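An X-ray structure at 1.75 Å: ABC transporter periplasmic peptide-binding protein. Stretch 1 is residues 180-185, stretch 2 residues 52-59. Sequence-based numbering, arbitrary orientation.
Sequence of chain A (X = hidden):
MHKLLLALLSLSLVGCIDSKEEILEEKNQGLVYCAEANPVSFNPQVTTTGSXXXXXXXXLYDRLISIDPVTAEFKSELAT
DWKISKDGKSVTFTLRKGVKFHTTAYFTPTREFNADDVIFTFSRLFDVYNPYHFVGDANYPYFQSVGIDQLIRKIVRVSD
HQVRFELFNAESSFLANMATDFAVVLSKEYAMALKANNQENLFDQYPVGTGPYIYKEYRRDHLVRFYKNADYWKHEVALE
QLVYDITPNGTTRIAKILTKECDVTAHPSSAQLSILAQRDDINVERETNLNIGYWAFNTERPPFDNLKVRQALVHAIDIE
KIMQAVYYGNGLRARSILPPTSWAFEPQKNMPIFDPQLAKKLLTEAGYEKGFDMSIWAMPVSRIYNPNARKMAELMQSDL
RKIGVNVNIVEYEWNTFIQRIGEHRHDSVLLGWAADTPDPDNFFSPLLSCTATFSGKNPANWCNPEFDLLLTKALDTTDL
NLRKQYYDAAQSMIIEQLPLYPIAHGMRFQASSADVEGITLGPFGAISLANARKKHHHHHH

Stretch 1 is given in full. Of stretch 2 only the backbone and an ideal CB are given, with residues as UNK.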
# COMPACT_ATOMS: atom_id res chain seq x y z
N THR A 180 4.46 9.74 -0.75
CA THR A 180 3.89 8.43 -1.05
C THR A 180 3.44 8.37 -2.49
O THR A 180 3.28 9.41 -3.14
CB THR A 180 2.71 8.06 -0.11
OG1 THR A 180 1.64 9.00 -0.30
CG2 THR A 180 3.16 8.07 1.34
N ASP A 181 3.25 7.15 -3.00
CA ASP A 181 2.77 6.93 -4.36
C ASP A 181 1.37 7.49 -4.61
O ASP A 181 0.92 7.58 -5.75
CB ASP A 181 2.76 5.44 -4.67
CG ASP A 181 4.14 4.82 -4.62
OD1 ASP A 181 5.05 5.31 -5.33
OD2 ASP A 181 4.32 3.85 -3.86
N PHE A 182 0.66 7.83 -3.53
CA PHE A 182 -0.69 8.36 -3.65
C PHE A 182 -0.66 9.87 -3.92
O PHE A 182 -1.65 10.45 -4.39
CB PHE A 182 -1.48 8.07 -2.37
CG PHE A 182 -1.29 6.66 -1.86
CD1 PHE A 182 -1.81 5.58 -2.56
CD2 PHE A 182 -0.58 6.42 -0.69
CE1 PHE A 182 -1.62 4.30 -2.10
CE2 PHE A 182 -0.40 5.13 -0.23
CZ PHE A 182 -0.92 4.08 -0.93
N ALA A 183 0.48 10.50 -3.63
CA ALA A 183 0.60 11.95 -3.66
C ALA A 183 1.07 12.50 -5.00
O ALA A 183 1.87 13.44 -5.06
CB ALA A 183 1.54 12.40 -2.55
N VAL A 184 0.58 11.92 -6.10
CA VAL A 184 1.05 12.35 -7.41
C VAL A 184 0.45 13.68 -7.77
O VAL A 184 -0.56 14.08 -7.19
CB VAL A 184 0.71 11.35 -8.51
CG1 VAL A 184 1.29 9.98 -8.18
CG2 VAL A 184 -0.80 11.28 -8.71
N VAL A 185 1.05 14.35 -8.74
CA VAL A 185 0.54 15.61 -9.26
C VAL A 185 -0.34 15.44 -10.50
O VAL A 185 0.07 14.82 -11.48
CB VAL A 185 1.69 16.56 -9.61
CG1 VAL A 185 1.15 17.83 -10.24
CG2 VAL A 185 2.50 16.88 -8.37
N UNK A 52 -2.83 -1.89 -8.03
CA UNK A 52 -3.16 -0.77 -8.89
C UNK A 52 -2.03 0.22 -8.97
O UNK A 52 -1.66 0.66 -10.05
CB UNK A 52 -4.43 -0.07 -8.40
N UNK A 53 -1.47 0.57 -7.82
CA UNK A 53 -0.37 1.54 -7.76
C UNK A 53 0.87 1.06 -8.52
O UNK A 53 1.58 1.85 -9.15
CB UNK A 53 -0.00 1.82 -6.30
N UNK A 54 1.13 -0.25 -8.45
CA UNK A 54 2.28 -0.81 -9.13
C UNK A 54 2.18 -0.54 -10.62
O UNK A 54 3.19 -0.38 -11.29
CB UNK A 54 2.39 -2.31 -8.86
N UNK A 55 0.95 -0.48 -11.14
CA UNK A 55 0.71 -0.20 -12.56
C UNK A 55 0.86 1.28 -12.91
O UNK A 55 1.58 1.62 -13.84
CB UNK A 55 -0.69 -0.67 -12.95
N UNK A 56 0.20 2.16 -12.16
CA UNK A 56 -0.02 3.53 -12.60
C UNK A 56 0.90 4.62 -12.03
O UNK A 56 1.20 5.59 -12.72
CB UNK A 56 -1.46 3.90 -12.26
N UNK A 57 1.35 4.47 -10.80
CA UNK A 57 1.92 5.59 -10.05
C UNK A 57 3.25 6.12 -10.59
O UNK A 57 3.35 7.28 -10.98
CB UNK A 57 2.12 5.17 -8.59
N UNK A 58 4.27 5.27 -10.61
CA UNK A 58 5.59 5.69 -11.06
C UNK A 58 5.69 5.78 -12.56
O UNK A 58 6.64 6.35 -13.08
CB UNK A 58 6.66 4.73 -10.54
N UNK A 59 4.71 5.23 -13.26
CA UNK A 59 4.75 5.20 -14.72
C UNK A 59 4.12 6.43 -15.36
O UNK A 59 4.69 7.02 -16.27
CB UNK A 59 4.04 3.94 -15.23

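The backbone of positions 52 to 59 is helical throughout, with phi and psi in the helical region, and the chain opposite it is a loop whose residues T180 to A183 form a type I turn, closed by the bond from A183 N to T180 O at 3.0 Å. On a helix, positions four apart return to nearly the same face, so 53 and 57 can meet this loop together.

Position 52 has nothing of stretch 1 within 5.5 Å of its ideal CB, so the loop sets no preference. The residue is T52, whose OG1 is hydrogen-bonded elsewhere in the structure; its backbone O accepts a hydrogen bond from the backbone N of position 56.

Position 53 points its CA-to-CB bond toward the loop. Its ideal CB lies 4.8 Å from D181 CB and 5.1 Å from F182 CE1, so what it meets is the aliphatic base of an aspartate and an atom of an aromatic ring. The spacing leaves room for a few more carbons and offers nearby carbon rather than a charge to pair with; leucine, isoleucine, valine or methionine would all be reasonable. The residue is I53, with chi1 and chi2 both m. Beta branching lets it reach both neighbours: I53 CG2 packs closely on D181 CB at 3.4 Å, while I53 CG1 lies 3.9 Å from F182 CE1, approaching the ring obliquely. Although the CA-to-CB bond of F182 points away from the helix, the end of its side chain comes back to make this apolar contact.

Position 54 directs its CA-to-CB bond away from stretch 1, and many side chains would do. It is D54, whose OD1 is hydrogen-bonded elsewhere. Positions 55 and 56 are likewise free of the loop at their ideal CB atoms, and nothing visible distinguishes among residue types; they are I55 and I56.

Position 57 is where the backbones come closest, measured between CA atoms, its partner being D181. CA-to-CB points toward the loop, and the ideal CB is already 3.9 Å from D181 O and 4.9 Å from V184 CG1. With so little space directly ahead, a small residue such as alanine, glycine or serine is the natural expectation, serine adding a hydroxyl near a carbonyl. The residue is A57. Its methyl fills the gap, with A57 CB 4.0 Å from D181 CB, and the short side chain permits the close approach. The cost is that D181 O, covered here by a methyl group, has no polar partner anywhere in the model. On the same residue, the backbone A57 O lies 4.4 Å from V184 CG1, a loose contact.

Position 58 points sideways, its ideal CB 5.5 Å from D181 OD1. A medium-length side chain could turn back toward that carboxylate, and a donor such as asparagine, glutamine, lysine or arginine would suit its charge. The residue is N58, chi1 m, and its end comes nearer to the loop, bringing the amide beside the D181 carboxylate.

Position 59 again finds no loop atom near its ideal CB, so many side chains would suit; the residue is Q59, which makes no contact with stretch 1.

Stretch 2, residues 52-59: TIDIIANQ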
# COMPACT_ATOMS: atom_id res chain seq x y z
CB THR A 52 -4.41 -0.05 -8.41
OG1 THR A 52 -5.52 -0.94 -8.47
CG2 THR A 52 -4.71 1.15 -9.29
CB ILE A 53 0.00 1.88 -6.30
CG1 ILE A 53 -1.21 2.47 -5.56
CG2 ILE A 53 1.16 2.85 -6.26
CD1 ILE A 53 -1.84 3.66 -6.25
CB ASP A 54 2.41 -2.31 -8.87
CG ASP A 54 3.16 -2.63 -7.58
OD1 ASP A 54 3.72 -1.69 -6.97
OD2 ASP A 54 3.20 -3.81 -7.17
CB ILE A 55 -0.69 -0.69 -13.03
CG1 ILE A 55 -0.83 -2.19 -12.82
CG2 ILE A 55 -0.94 -0.33 -14.49
CD1 ILE A 55 -2.21 -2.73 -13.10
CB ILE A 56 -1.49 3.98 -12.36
CG1 ILE A 56 -1.79 4.05 -10.87
CG2 ILE A 56 -2.45 3.03 -13.06
CD1 ILE A 56 -3.21 4.51 -10.54
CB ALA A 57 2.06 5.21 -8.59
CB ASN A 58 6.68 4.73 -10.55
CG ASN A 58 6.89 4.82 -9.07
OD1 ASN A 58 6.77 3.83 -8.35
ND2 ASN A 58 7.20 6.01 -8.60
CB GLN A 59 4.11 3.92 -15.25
CG GLN A 59 4.99 2.67 -15.11
CD GLN A 59 5.32 2.34 -13.68
OE1 GLN A 59 4.44 2.00 -12.88
NE2 GLN A 59 6.60 2.42 -13.34
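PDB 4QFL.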